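Local structure of uncharacterized protein (4QAN) at residues Q227-Y230 / A231-K234. The protein is of unknown function but binds magnesium and has a cystatin-like fold, as a divergent member of the NTF2-like superfamily. Sequence-based numbering, arbitrary orientation.
Sequences QFIY and AIEK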
loop_
_atom_site.group_PDB
_atom_site.type_symbol
_atom_site.label_atom_id
_atom_site.label_comp_id
_atom_site.label_asym_id
_atom_site.label_seq_id
_atom_site.Cartn_x
_atom_site.Cartn_y
_atom_site.Cartn_z
ATOM N N GLN A 227 9.032 12.981 -16.524
ATOM C CA GLN A 227 8.780 13.621 -15.244
ATOM C C GLN A 227 8.486 12.633 -14.163
ATOM O O GLN A 227 8.747 12.922 -13.011
ATOM C CB GLN A 227 7.652 14.651 -15.315
ATOM C CG GLN A 227 8.063 16.000 -15.893
ATOM C CD GLN A 227 9.176 16.654 -15.088
ATOM O OE1 GLN A 227 10.291 16.784 -15.577
ATOM N NE2 GLN A 227 8.875 17.055 -13.838
ATOM N N PHE A 228 7.896 11.495 -14.533
ATOM C CA PHE A 228 7.734 10.341 -13.646
ATOM C C PHE A 228 9.088 9.871 -13.101
ATOM O O PHE A 228 9.277 9.760 -11.891
ATOM C CB PHE A 228 7.028 9.231 -14.432
ATOM C CG PHE A 228 6.976 7.887 -13.736
ATOM C CD1 PHE A 228 6.110 7.667 -12.677
ATOM C CD2 PHE A 228 7.735 6.822 -14.201
ATOM C CE1 PHE A 228 6.029 6.421 -12.076
ATOM C CE2 PHE A 228 7.651 5.575 -13.600
ATOM C CZ PHE A 228 6.799 5.382 -12.527
ATOM N N ILE A 229 10.051 9.655 -13.993
ATOM C CA ILE A 229 11.413 9.307 -13.576
ATOM C C ILE A 229 12.105 10.419 -12.774
ATOM O O ILE A 229 12.856 10.138 -11.852
ATOM C CB ILE A 229 12.260 8.851 -14.791
ATOM C CG1 ILE A 229 11.655 7.561 -15.386
ATOM C CG2 ILE A 229 13.727 8.668 -14.424
ATOM C CD1 ILE A 229 11.508 6.397 -14.421
ATOM N N TYR A 230 11.835 11.675 -13.090
ATOM C CA TYR A 230 12.399 12.777 -12.328
ATOM C C TYR A 230 11.863 12.759 -10.894
ATOM O O TYR A 230 12.616 12.988 -9.940
ATOM C CB TYR A 230 12.074 14.124 -12.983
ATOM C CG TYR A 230 12.575 15.344 -12.207
ATOM C CD1 TYR A 230 13.933 15.628 -12.123
ATOM C CD2 TYR A 230 11.677 16.209 -11.554
ATOM C CE1 TYR A 230 14.396 16.734 -11.418
ATOM C CE2 TYR A 230 12.123 17.321 -10.843
ATOM C CZ TYR A 230 13.479 17.585 -10.782
ATOM O OH TYR A 230 13.936 18.679 -10.095
ATOM N N ALA A 231 10.567 12.512 -10.747
ATOM C CA ALA A 231 9.966 12.340 -9.417
ATOM C C ALA A 231 10.665 11.249 -8.577
ATOM O O ALA A 231 10.957 11.433 -7.382
ATOM C CB ALA A 231 8.485 12.025 -9.556
ATOM N N ILE A 232 10.935 10.119 -9.215
ATOM C CA ILE A 232 11.659 9.012 -8.583
ATOM C C ILE A 232 13.065 9.447 -8.148
ATOM O O ILE A 232 13.472 9.204 -7.001
ATOM C CB ILE A 232 11.683 7.780 -9.522
ATOM C CG1 ILE A 232 10.266 7.166 -9.551
ATOM C CG2 ILE A 232 12.704 6.746 -9.055
ATOM C CD1 ILE A 232 10.017 6.090 -10.589
ATOM N N GLU A 233 13.767 10.148 -9.039
ATOM C CA GLU A 233 15.107 10.667 -8.752
ATOM C C GLU A 233 15.120 11.589 -7.541
ATOM O O GLU A 233 16.088 11.577 -6.773
ATOM C CB GLU A 233 15.654 11.427 -9.959
ATOM C CG GLU A 233 15.878 10.579 -11.209
ATOM C CD GLU A 233 16.095 11.413 -12.451
ATOM O OE1 GLU A 233 15.891 12.639 -12.381
ATOM O OE2 GLU A 233 16.472 10.851 -13.506
ATOM N N LYS A 234 14.057 12.387 -7.381
ATOM C CA LYS A 234 13.973 13.397 -6.322
ATOM C C LYS A 234 13.265 12.926 -5.052
ATOM O O LYS A 234 13.166 13.679 -4.077
ATOM C CB LYS A 234 13.246 14.646 -6.836
ATOM C CG LYS A 234 13.828 15.236 -8.118
ATOM C CD LYS A 234 15.229 15.779 -7.952
ATOM C CE LYS A 234 15.210 17.062 -7.138
ATOM N NZ LYS A 234 16.334 17.935 -7.523
#
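Lys234 lies over one face of the Tyr230 ring, and Ile232, on another side of the same helix, over one face of the Phe228 ring. Lys234 CG stands 3.7 Å from the centroid of the Tyr230 ring and 16° off the normal, a CH-pi contact displaced toward the rim. Bends at chi2 and chi3 fold the lysine chain back over the phenol: CD passes close to CE1 and CZ, and CE comes 3.6 Å from Tyr230 OH. Glu233 meets the same ring obliquely through OE1, 3.6 Å from Tyr230 CD1, with the carboxylate plane turned 78° from the ring.

At the Phe228 ring, the nearest atom to Ile232 CD1 is Phe228 CZ, at 3.8 Å. The CG1-CD1 arm of the isoleucine is extended (chi2 170°), carrying the methyl out to the ring and also to within 4.1 Å of Ile229 CD1. Ile229 CG2 in turn touches OE2 of Glu233.

Beneath these side chains run four successive i+4 backbone bonds, from Ala231 N to Gln227 O through Lys234 N to Tyr230 O; the last is less straight than the other three. Phe228 and Ile232 both pack on Met270 of helix 254-275, with Tyr263 and Leu267 of that helix beside them, while Ile232 O accepts a hydrogen bond from Tyr85 OH.

Helix 221-234 is thus amphipathic here. On its buried side Phe228 and Ile232 pack their apolar side chains against helix 254-275, in the second of the chain's two helix-and-sheet halves. On the exposed side the aliphatic part of the lysine covers a tyrosine face and carries the amine on past the ring to lie near the hydroxyl, with Lys234 NZ 3.6 Å from Tyr230 OH.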